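Local coordinates for protein 2-c-methyl-d-erythritol 2,4-cyclodiphosphate synthase (Plasmodium falciparum, PDB 4C81) that probably catalyses the zinc-dependent cyclisation that yields 2-C-methyl-D-erythritol 2,4-cyclodiphosphate with release of CMP, a step of the non-mevalonate route to isoprenoid precursors, at residues G13-K18 with G62-H67; H67-S72 with C173-L178; G75-L80 with L107-K112; N118-V123 with S153-T158. The protein carries 1 engineered substitution. All blocks are in the same frame, centred on the assembly; numbering follows the deposited sequence.

Interaction 1. Residues G13-K18 with G62-H67. With ZN (zinc ion), chain B.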
# COMPACT_ATOMS: atom_id res chain seq x y z
N GLY A 13 -0.64 0.71 7.58
CA GLY A 13 0.55 0.76 8.40
C GLY A 13 1.71 0.17 7.63
O GLY A 13 1.53 -0.74 6.83
N TYR A 14 2.88 0.74 7.84
CA TYR A 14 4.11 0.24 7.24
C TYR A 14 5.16 0.09 8.33
O TYR A 14 5.23 0.89 9.27
CB TYR A 14 4.61 1.20 6.17
CG TYR A 14 6.03 0.93 5.73
CD1 TYR A 14 6.30 -0.07 4.82
CD2 TYR A 14 7.08 1.68 6.24
CE1 TYR A 14 7.61 -0.33 4.42
CE2 TYR A 14 8.39 1.44 5.84
CZ TYR A 14 8.64 0.43 4.93
OH TYR A 14 9.93 0.19 4.54
N ASP A 15 5.97 -0.96 8.23
CA ASP A 15 7.13 -1.09 9.09
C ASP A 15 8.23 -1.87 8.39
O ASP A 15 7.97 -2.65 7.46
CB ASP A 15 6.75 -1.76 10.41
CG ASP A 15 7.81 -1.58 11.49
OD1 ASP A 15 8.64 -0.64 11.40
OD2 ASP A 15 7.80 -2.38 12.45
N ILE A 16 9.46 -1.63 8.83
CA ILE A 16 10.65 -2.31 8.33
C ILE A 16 11.63 -2.48 9.49
O ILE A 16 11.79 -1.56 10.31
CB ILE A 16 11.32 -1.51 7.16
CG1 ILE A 16 12.61 -2.20 6.69
CG2 ILE A 16 11.59 -0.06 7.57
CD1 ILE A 16 13.21 -1.61 5.42
N HIS A 17 12.25 -3.65 9.58
CA HIS A 17 13.34 -3.87 10.53
C HIS A 17 14.49 -4.63 9.89
O HIS A 17 14.28 -5.46 9.00
CB HIS A 17 12.84 -4.57 11.79
CG HIS A 17 12.06 -3.68 12.70
ND1 HIS A 17 12.64 -2.65 13.41
CD2 HIS A 17 10.74 -3.63 12.98
CE1 HIS A 17 11.72 -2.02 14.11
NE2 HIS A 17 10.55 -2.59 13.87
N LYS A 18 15.69 -4.32 10.35
CA LYS A 18 16.91 -5.00 9.93
C LYS A 18 16.97 -6.38 10.57
O LYS A 18 16.63 -6.54 11.75
CB LYS A 18 18.15 -4.20 10.33
CG LYS A 18 18.26 -2.82 9.68
CD LYS A 18 19.42 -2.01 10.26
CE LYS A 18 20.79 -2.60 9.92
NZ LYS A 18 21.01 -2.74 8.45
N GLY A 62 11.15 -5.91 17.06
CA GLY A 62 11.27 -6.05 15.61
C GLY A 62 10.04 -6.63 14.92
O GLY A 62 10.12 -7.02 13.75
N ASP A 63 8.91 -6.66 15.63
CA ASP A 63 7.70 -7.31 15.12
C ASP A 63 6.97 -6.40 14.12
O ASP A 63 6.05 -5.67 14.48
CB ASP A 63 6.78 -7.71 16.28
CG ASP A 63 5.69 -8.69 15.86
OD1 ASP A 63 5.22 -8.62 14.70
OD2 ASP A 63 5.31 -9.54 16.69
N ILE A 64 7.40 -6.47 12.86
CA ILE A 64 6.84 -5.62 11.80
C ILE A 64 5.32 -5.78 11.65
O ILE A 64 4.63 -4.84 11.27
CB ILE A 64 7.54 -5.84 10.42
CG1 ILE A 64 7.53 -7.32 10.02
CG2 ILE A 64 8.96 -5.28 10.44
CD1 ILE A 64 8.04 -7.59 8.61
N ILE A 65 4.81 -6.98 11.94
CA ILE A 65 3.37 -7.23 11.80
C ILE A 65 2.58 -6.48 12.87
O ILE A 65 1.67 -5.70 12.56
CB ILE A 65 3.05 -8.74 11.84
CG1 ILE A 65 3.63 -9.44 10.61
CG2 ILE A 65 1.56 -8.98 11.92
CD1 ILE A 65 3.36 -10.94 10.56
N TYR A 66 2.93 -6.69 14.14
CA TYR A 66 2.25 -5.99 15.23
C TYR A 66 2.39 -4.47 15.12
O TYR A 66 1.41 -3.75 15.33
CB TYR A 66 2.75 -6.46 16.60
CG TYR A 66 2.16 -7.77 17.12
CD1 TYR A 66 1.11 -8.42 16.46
CD2 TYR A 66 2.62 -8.32 18.31
CE1 TYR A 66 0.58 -9.60 16.96
CE2 TYR A 66 2.08 -9.50 18.82
CZ TYR A 66 1.06 -10.13 18.14
OH TYR A 66 0.53 -11.30 18.63
N HIS A 67 3.58 -4.00 14.78
CA HIS A 67 3.83 -2.56 14.68
C HIS A 67 3.03 -1.95 13.53
O HIS A 67 2.40 -0.90 13.70
CB HIS A 67 5.32 -2.26 14.52
CG HIS A 67 6.18 -2.77 15.63
ND1 HIS A 67 7.55 -2.76 15.59
CD2 HIS A 67 5.84 -3.34 16.82
CE1 HIS A 67 8.03 -3.29 16.70
NE2 HIS A 67 7.02 -3.65 17.46
ZN ZN B . 8.69 -1.80 14.16
O HOH W 1 8.38 -0.04 14.50
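The zinc site of this YgbB-family synthase is assembled here, with Asp15 and His17 on strand 13-18 facing His67 in the first turn of the helix after Gly62. Asp15 OD2 lies 2.0 Å from the zinc, His17 NE2 also 2.0 Å, and His67 ND1 2.1 Å, while a water takes the fourth position. Asp15 and His17 are two apart on the strand, which puts both side chains on the same side of it. The imidazoles meet rim to rim, 5.5 Å between centroids and with planes at 77°, as two ligands converging on one ion rather than a stack. Asp15 CG, anti to the backbone N (chi1 -164°), reaches out from the strand toward 62-67. The carboxylate and the His67 ring cross obliquely, planes 41° apart. The other oxygen, OD1, has a salt bridge to Lys157 of the second subunit, and His67 NE2 is hydrogen-bonded to Ser98 OG.

Around the metal the packing is close. Gly62 CA sits over one face of the His17 ring, 3.8 Å from its centroid, a CH-pi contact, while Ile64 CG2 touches the ring edge at CD2, 3.5 Å away. Asp63 caps the helix, its OD1 accepting from Tyr66 N at 3.0 Å. Ile64 also packs on Ile171 and Cys173 of strand 170-181, which pairs with 13-18, and Ile65 leans on helix 130-145.

Interaction 2. Residues H67-S72 with C173-L178. With ZN (zinc ion), chain B.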
# COMPACT_ATOMS: atom_id res chain seq x y z
N HIS A 67 3.58 -4.00 14.78
CA HIS A 67 3.83 -2.56 14.68
C HIS A 67 3.03 -1.95 13.53
O HIS A 67 2.40 -0.90 13.70
CB HIS A 67 5.32 -2.26 14.52
CG HIS A 67 6.18 -2.77 15.63
ND1 HIS A 67 7.55 -2.76 15.59
CD2 HIS A 67 5.84 -3.34 16.82
CE1 HIS A 67 8.03 -3.29 16.70
NE2 HIS A 67 7.02 -3.65 17.46
N SER A 68 3.04 -2.59 12.36
CA SER A 68 2.30 -2.07 11.21
C SER A 68 0.79 -2.11 11.45
O SER A 68 0.07 -1.21 11.03
CB SER A 68 2.65 -2.82 9.93
OG SER A 68 2.18 -4.15 9.95
N ILE A 69 0.30 -3.15 12.13
CA ILE A 69 -1.12 -3.22 12.51
C ILE A 69 -1.50 -2.03 13.41
O ILE A 69 -2.51 -1.37 13.16
CB ILE A 69 -1.47 -4.55 13.21
CG1 ILE A 69 -1.47 -5.70 12.19
CG2 ILE A 69 -2.84 -4.47 13.88
CD1 ILE A 69 -1.45 -7.08 12.82
N VAL A 70 -0.69 -1.76 14.43
CA VAL A 70 -0.94 -0.62 15.32
C VAL A 70 -1.00 0.69 14.54
O VAL A 70 -1.97 1.44 14.68
CB VAL A 70 0.12 -0.52 16.44
CG1 VAL A 70 -0.03 0.79 17.20
CG2 VAL A 70 0.00 -1.69 17.38
N ASP A 71 -0.01 0.94 13.69
CA ASP A 71 0.01 2.19 12.93
C ASP A 71 -1.10 2.27 11.88
O ASP A 71 -1.52 3.37 11.51
CB ASP A 71 1.39 2.45 12.33
CG ASP A 71 2.38 3.00 13.35
OD1 ASP A 71 1.94 3.54 14.40
OD2 ASP A 71 3.59 2.91 13.10
N SER A 72 -1.60 1.12 11.42
CA SER A 72 -2.75 1.12 10.51
C SER A 72 -4.01 1.60 11.24
O SER A 72 -4.79 2.39 10.71
CB SER A 72 -2.98 -0.26 9.87
OG SER A 72 -3.68 -1.15 10.72
N CYS A 173 6.52 -4.86 6.20
CA CYS A 173 5.11 -5.22 6.31
C CYS A 173 4.25 -4.03 5.93
O CYS A 173 4.54 -2.90 6.33
CB CYS A 173 4.78 -5.65 7.75
SG CYS A 173 3.13 -6.36 7.93
N PHE A 174 3.20 -4.29 5.15
CA PHE A 174 2.11 -3.36 4.92
C PHE A 174 0.84 -3.95 5.51
O PHE A 174 0.45 -5.05 5.15
CB PHE A 174 1.89 -3.12 3.43
CG PHE A 174 2.98 -2.33 2.78
CD1 PHE A 174 4.15 -2.95 2.37
CD2 PHE A 174 2.85 -0.96 2.58
CE1 PHE A 174 5.17 -2.22 1.77
CE2 PHE A 174 3.86 -0.23 1.98
CZ PHE A 174 5.02 -0.86 1.58
N ALA A 175 0.21 -3.23 6.43
CA ALA A 175 -1.03 -3.67 7.04
C ALA A 175 -2.14 -2.73 6.59
O ALA A 175 -2.01 -1.52 6.73
CB ALA A 175 -0.91 -3.66 8.56
N ASN A 176 -3.22 -3.29 6.06
CA ASN A 176 -4.35 -2.52 5.55
C ASN A 176 -5.60 -2.89 6.31
O ASN A 176 -5.91 -4.07 6.46
CB ASN A 176 -4.56 -2.81 4.07
CG ASN A 176 -3.31 -2.56 3.25
OD1 ASN A 176 -3.12 -1.47 2.72
ND2 ASN A 176 -2.44 -3.57 3.18
N ILE A 177 -6.32 -1.88 6.79
CA ILE A 177 -7.45 -2.12 7.68
C ILE A 177 -8.63 -1.21 7.35
O ILE A 177 -8.46 -0.10 6.83
CB ILE A 177 -7.01 -1.92 9.14
CG1 ILE A 177 -7.99 -2.60 10.10
CG2 ILE A 177 -6.81 -0.44 9.48
CD1 ILE A 177 -7.45 -2.73 11.50
N LEU A 178 -9.84 -1.70 7.64
CA LEU A 178 -11.04 -0.88 7.63
C LEU A 178 -11.60 -0.85 9.04
O LEU A 178 -11.67 -1.89 9.70
CB LEU A 178 -12.10 -1.45 6.70
CG LEU A 178 -11.84 -1.33 5.20
CD1 LEU A 178 -12.91 -2.09 4.44
CD2 LEU A 178 -11.77 0.13 4.74
ZN ZN B . 8.69 -1.80 14.16
O HOH W 1 8.38 -0.04 14.50
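Ser68 and Ser72, one helical turn apart, press against Cys173, Ala175 and Ile177, the residues of strand 173-178 whose side chains face helix 67-72. The small side chains of the two serines and Ala175 let the helix lie close to the sheet: the two axes approach to 7.3 Å at an angle of 37°. Packing is tightest around the serines. Ser68 OG is 3.4 Å from Ala175 CB, Ser72 CB reaches 3.5 Å from Ala175 O, and Ser72 OG comes within 3.4 Å of Ile177 CG2. Both hydroxyls occupy the crowded position between the backbone N and the carbonyl carbon (chi1 69° for Ser68, 81° for Ser72), and both find hydrogen-bond partners on their own helix. Ser72 OG donates to Ile69 O at 2.7 Å, and Ser68 OG is hydrogen-bonded to the carbonyls of Ile64 and Ile65, which accommodates these polar atoms inside an otherwise apolar layer.

The looser flank belongs to Ile69, whose CG1 stays 4.2 Å from Ala175 CB and turns its branches instead to Leu102 and Ile121. At the start of the helix segment His67 is partly exposed and points to the zinc, leaving the strand to its neighbours. Strand 170-181 runs between strands 9-21 and 114-124, so this helix rests on the middle of the sheet, with helix 97-111 packed on its far flank at Val70. On the other face of the strand, Phe174 meets the Phe174 rings of the second and third subunits edge-to-face.

Interaction 3. Residues G75-L80 with L107-K112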
# COMPACT_ATOMS: atom_id res chain seq x y z
N GLY A 75 -3.46 5.30 12.12
CA GLY A 75 -3.61 6.02 10.86
C GLY A 75 -5.06 6.18 10.45
O GLY A 75 -5.49 7.26 10.04
N ALA A 76 -5.82 5.10 10.57
CA ALA A 76 -7.24 5.11 10.22
C ALA A 76 -8.03 6.14 11.04
O ALA A 76 -8.93 6.80 10.50
CB ALA A 76 -7.84 3.73 10.42
N LEU A 77 -7.68 6.28 12.31
CA LEU A 77 -8.40 7.17 13.23
C LEU A 77 -7.84 8.59 13.28
O LEU A 77 -8.41 9.46 13.94
CB LEU A 77 -8.40 6.56 14.64
CG LEU A 77 -9.20 5.27 14.77
CD1 LEU A 77 -8.84 4.52 16.05
CD2 LEU A 77 -10.70 5.55 14.71
N GLY A 78 -6.73 8.83 12.58
CA GLY A 78 -6.10 10.15 12.59
C GLY A 78 -5.31 10.45 13.85
O GLY A 78 -5.01 11.61 14.13
N SER A 79 -4.99 9.41 14.62
CA SER A 79 -4.21 9.58 15.84
C SER A 79 -2.74 9.73 15.48
O SER A 79 -2.33 9.39 14.37
CB SER A 79 -4.39 8.38 16.78
OG SER A 79 -5.74 8.27 17.21
N LEU A 80 -1.95 10.25 16.42
CA LEU A 80 -0.51 10.30 16.25
C LEU A 80 0.01 8.86 16.29
O LEU A 80 -0.54 8.02 17.00
CB LEU A 80 0.15 11.14 17.34
CG LEU A 80 -0.34 12.58 17.50
CD1 LEU A 80 0.42 13.28 18.62
CD2 LEU A 80 -0.21 13.36 16.20
N LEU A 107 -8.16 -0.54 22.52
CA LEU A 107 -8.98 0.31 23.38
C LEU A 107 -9.30 1.66 22.74
O LEU A 107 -10.35 2.24 23.01
CB LEU A 107 -8.31 0.51 24.75
CG LEU A 107 -8.22 -0.77 25.58
CD1 LEU A 107 -7.25 -0.60 26.75
CD2 LEU A 107 -9.60 -1.20 26.07
N LEU A 108 -8.41 2.15 21.88
CA LEU A 108 -8.64 3.38 21.12
C LEU A 108 -9.81 3.21 20.14
O LEU A 108 -10.66 4.09 20.03
CB LEU A 108 -7.38 3.79 20.36
CG LEU A 108 -7.48 4.98 19.40
CD1 LEU A 108 -7.71 6.28 20.16
CD2 LEU A 108 -6.23 5.08 18.55
N ILE A 109 -9.82 2.09 19.43
CA ILE A 109 -10.91 1.75 18.51
C ILE A 109 -12.24 1.73 19.26
O ILE A 109 -13.24 2.27 18.79
CB ILE A 109 -10.68 0.38 17.83
CG1 ILE A 109 -9.53 0.46 16.82
CG2 ILE A 109 -11.93 -0.09 17.12
CD1 ILE A 109 -9.07 -0.90 16.31
N TYR A 110 -12.22 1.11 20.44
CA TYR A 110 -13.42 0.98 21.26
C TYR A 110 -13.92 2.33 21.76
O TYR A 110 -15.11 2.63 21.64
CB TYR A 110 -13.16 0.05 22.45
CG TYR A 110 -14.41 -0.25 23.24
CD1 TYR A 110 -15.22 -1.33 22.92
CD2 TYR A 110 -14.79 0.56 24.31
CE1 TYR A 110 -16.38 -1.61 23.64
CE2 TYR A 110 -15.95 0.29 25.04
CZ TYR A 110 -16.73 -0.80 24.69
OH TYR A 110 -17.88 -1.07 25.41
N LYS A 111 -13.02 3.15 22.29
CA LYS A 111 -13.43 4.45 22.84
C LYS A 111 -13.87 5.45 21.76
O LYS A 111 -14.56 6.42 22.06
CB LYS A 111 -12.35 5.04 23.76
CG LYS A 111 -11.20 5.77 23.07
CD LYS A 111 -10.07 6.03 24.05
CE LYS A 111 -9.05 7.02 23.49
NZ LYS A 111 -7.76 6.97 24.22
N LYS A 112 -13.46 5.21 20.51
CA LYS A 112 -13.91 6.04 19.39
C LYS A 112 -15.18 5.49 18.71
O LYS A 112 -15.60 6.01 17.68
CB LYS A 112 -12.78 6.20 18.36
CG LYS A 112 -11.53 6.91 18.90
CD LYS A 112 -11.73 8.41 19.05
CE LYS A 112 -11.58 9.16 17.74
NZ LYS A 112 -10.18 9.14 17.24
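Leu77 and Leu108 meet tip to tip with no flat side chain between them: neither ring faces nor ring edges enter this contact, and branched aliphatic groups do the touching. Leu77 CD1 is the knuckle of it. Leu108 CG, anti to the backbone N (chi1 174°), is the atom that Leu77 CD1 meets at 3.6 Å. The same methyl lies 3.7 Å from Leu108 CD2 and, more loosely, 4.2 Å from Ile109 CG1. Beyond helix 64-77, Ser79 OG rests 3.5 Å from Leu108 CD2 in the conformer modelled here, a tentative contact because a second conformer exists.

The two helix ends differ. Helix 64-77 stops in a Schellman motif, Gly78 having positive phi and its N bonded back to Gly75 O at 3.2 Å. The other helix gives way at Lys112, whose side chain bends at chi2, chi3 and chi4 and leaves NZ 3.8 Å from Leu77 O, too long for a hydrogen bond. Tyr114 and Leu179 of the sheet touch both Leu77 and Ile109, and Ile116 touches Ile109.

Chemically this is a dispersion contact between the last turns of two helices, apolar where it is buried and edged by a serine and a lysine toward the surface. With nothing directional across it, its fit rests on the shape of the leucine branches.

Interaction 4. Residues N118-V123 with S153-T158. With CDP (cytidine-5'-diphosphate), chain D.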
# COMPACT_ATOMS: atom_id res chain seq x y z
N ASN A 118 -12.10 -5.70 8.54
CA ASN A 118 -11.06 -6.71 8.34
C ASN A 118 -9.69 -6.06 8.22
O ASN A 118 -9.59 -4.84 8.05
CB ASN A 118 -11.35 -7.56 7.11
CG ASN A 118 -11.08 -6.82 5.82
OD1 ASN A 118 -11.61 -5.75 5.58
ND2 ASN A 118 -10.22 -7.39 4.98
N VAL A 119 -8.65 -6.88 8.36
CA VAL A 119 -7.27 -6.45 8.16
C VAL A 119 -6.61 -7.41 7.17
O VAL A 119 -6.84 -8.62 7.22
CB VAL A 119 -6.49 -6.39 9.50
CG1 VAL A 119 -6.34 -7.77 10.12
CG2 VAL A 119 -5.13 -5.73 9.30
N ASP A 120 -5.82 -6.85 6.25
CA ASP A 120 -5.07 -7.63 5.26
C ASP A 120 -3.61 -7.20 5.37
O ASP A 120 -3.30 -6.02 5.24
CB ASP A 120 -5.59 -7.40 3.84
CG ASP A 120 -4.99 -8.38 2.82
OD1 ASP A 120 -4.37 -9.39 3.23
OD2 ASP A 120 -5.15 -8.14 1.60
N ILE A 121 -2.74 -8.17 5.61
CA ILE A 121 -1.36 -7.91 5.96
C ILE A 121 -0.45 -8.57 4.92
O ILE A 121 -0.61 -9.75 4.61
CB ILE A 121 -1.04 -8.48 7.36
CG1 ILE A 121 -1.96 -7.85 8.42
CG2 ILE A 121 0.41 -8.22 7.72
CD1 ILE A 121 -2.07 -8.65 9.69
N ASN A 122 0.47 -7.77 4.38
CA ASN A 122 1.44 -8.22 3.39
C ASN A 122 2.85 -8.10 3.94
O ASN A 122 3.34 -6.99 4.15
CB ASN A 122 1.33 -7.35 2.13
CG ASN A 122 0.10 -7.65 1.33
OD1 ASN A 122 -0.17 -8.80 1.00
ND2 ASN A 122 -0.66 -6.61 1.00
N VAL A 123 3.49 -9.24 4.17
CA VAL A 123 4.88 -9.28 4.59
C VAL A 123 5.76 -9.50 3.37
O VAL A 123 5.49 -10.39 2.57
CB VAL A 123 5.13 -10.40 5.62
CG1 VAL A 123 6.61 -10.47 6.01
CG2 VAL A 123 4.26 -10.18 6.86
N SER A 153 -6.25 -11.51 7.42
CA SER A 153 -5.45 -12.15 6.38
C SER A 153 -3.99 -11.76 6.59
O SER A 153 -3.69 -10.60 6.86
CB SER A 153 -5.89 -11.68 5.00
OG SER A 153 -4.95 -12.05 4.01
N VAL A 154 -3.10 -12.75 6.48
CA VAL A 154 -1.66 -12.50 6.47
C VAL A 154 -1.02 -13.32 5.36
O VAL A 154 -1.27 -14.53 5.24
CB VAL A 154 -1.00 -12.80 7.84
CG1 VAL A 154 -1.15 -14.26 8.21
CG2 VAL A 154 0.47 -12.39 7.81
N LYS A 155 -0.22 -12.65 4.53
CA LYS A 155 0.39 -13.25 3.35
C LYS A 155 1.85 -12.79 3.27
O LYS A 155 2.17 -11.67 3.67
CB LYS A 155 -0.34 -12.81 2.07
CG LYS A 155 -1.85 -12.64 2.21
CD LYS A 155 -2.55 -12.43 0.86
CE LYS A 155 -2.26 -11.07 0.25
NZ LYS A 155 -2.81 -9.93 1.03
N GLY A 156 2.71 -13.66 2.75
CA GLY A 156 4.12 -13.35 2.54
C GLY A 156 4.52 -13.45 1.08
O GLY A 156 4.00 -14.29 0.35
N LYS A 157 5.43 -12.57 0.67
CA LYS A 157 6.02 -12.57 -0.66
C LYS A 157 7.51 -12.30 -0.54
O LYS A 157 7.92 -11.45 0.25
CB LYS A 157 5.38 -11.47 -1.52
CG LYS A 157 3.91 -11.69 -1.85
CD LYS A 157 3.71 -12.75 -2.92
CE LYS A 157 4.11 -12.25 -4.30
NZ LYS A 157 3.57 -13.10 -5.39
N THR A 158 8.33 -13.01 -1.32
CA THR A 158 9.75 -12.69 -1.39
C THR A 158 9.96 -11.42 -2.22
O THR A 158 9.02 -10.89 -2.80
CB THR A 158 10.59 -13.83 -2.03
OG1 THR A 158 10.35 -13.89 -3.44
CG2 THR A 158 10.29 -15.17 -1.38
O3B CDP D . 7.54 -16.23 -7.31
PB CDP D . 6.09 -16.16 -6.58
O1B CDP D . 5.30 -15.03 -7.38
O2B CDP D . 5.36 -17.45 -6.62
O3A CDP D . 6.29 -15.55 -5.10
PA CDP D . 7.45 -16.01 -4.07
O1A CDP D . 8.47 -16.86 -4.74
O2A CDP D . 7.88 -14.80 -3.35
O5' CDP D . 6.64 -16.93 -3.03
C5' CDP D . 5.62 -17.84 -3.45
C4' CDP D . 4.75 -18.24 -2.26
O4' CDP D . 5.63 -18.61 -1.17
C3' CDP D . 3.96 -17.04 -1.72
O3' CDP D . 2.72 -16.90 -2.42
C2' CDP D . 3.73 -17.46 -0.28
O2' CDP D . 2.62 -18.37 -0.20
C1' CDP D . 5.01 -18.22 0.09
N1 CDP D . 5.89 -17.32 0.91
C2 CDP D . 5.54 -17.06 2.24
O2 CDP D . 4.53 -17.56 2.74
N3 CDP D . 6.34 -16.22 3.02
C4 CDP D . 7.49 -15.63 2.49
N4 CDP D . 8.22 -14.84 3.27
C5 CDP D . 7.84 -15.88 1.17
C6 CDP D . 7.05 -16.71 0.38
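Lys155 sets off with CG beside the backbone N (chi1 -36°) and bends at chi3 and chi4, which carries NZ over the neighbouring strand to Asp120, whose CG is anti to its own N (chi1 -170°). The two strands are the parallel pair of a beta-alpha-beta unit, joined through helix 130-145; strand 152-157 lies at one edge of the sheet within this chain. NZ meets Asp120 OD1 at 2.8 Å on the syn side, the core of a salt bridge. Asn122 OD1 takes a second bond from NZ at 2.9 Å; its side chain lies beside that of Lys155, pointing the same way, and its ND2 is hydrogen-bonded to Gln12 O of the third subunit. That carbonyl also accepts from NZ, so the ammonium is gripped by three oxygens, with Asp120 OD2 a weak fourth, which would probably stabilise its charge though it is buried. Asp120 OD2 in turn accepts from Gln12 N of that subunit, tying this sheet face to the trimer interface.

Backbone bonds run the length of the pair: Ser153 N to Val119 O, Ile121 N to Ser153 O, Lys155 N to Ile121 O, Val123 N to Lys155 O and Lys157 N to Val123 O. On the opposite face Ile121 CG2 and Val154 CG2 touch at 4.2 Å.

Just past the end of the strand, Thr158 N donates to CDP O2A at 2.7 Å, and Lys157 NZ, salt-bridged to Asp15 of the third subunit, makes a weak bond to O1B. Thr158 OG1 adds a bond of 2.6 Å to the same O2A.

Interactions 1, 2 and 4 rest on one sheet, and interactions 1, 2 and 3 are strung along helix 64-77. The centres of 1 and 2 are about 9 Å apart; they share His67 and are joined by Asp15 O to Cys173 N at 2.9 Å. Interactions 2 and 4 meet where Phe174 O faces Asn122 N at 2.8 Å. Interaction 3 lies at the outer end, about 22 Å from interaction 4 centre to centre. Lys157 of interaction 4, its side chain about 4 Å from a zinc, pairs with Asp15 of the third subunit, just as Asp15 of interaction 1 pairs with Lys157 of the second. Asp81 of the third subunit also bonds this CDP, so each active site probably draws on two subunits.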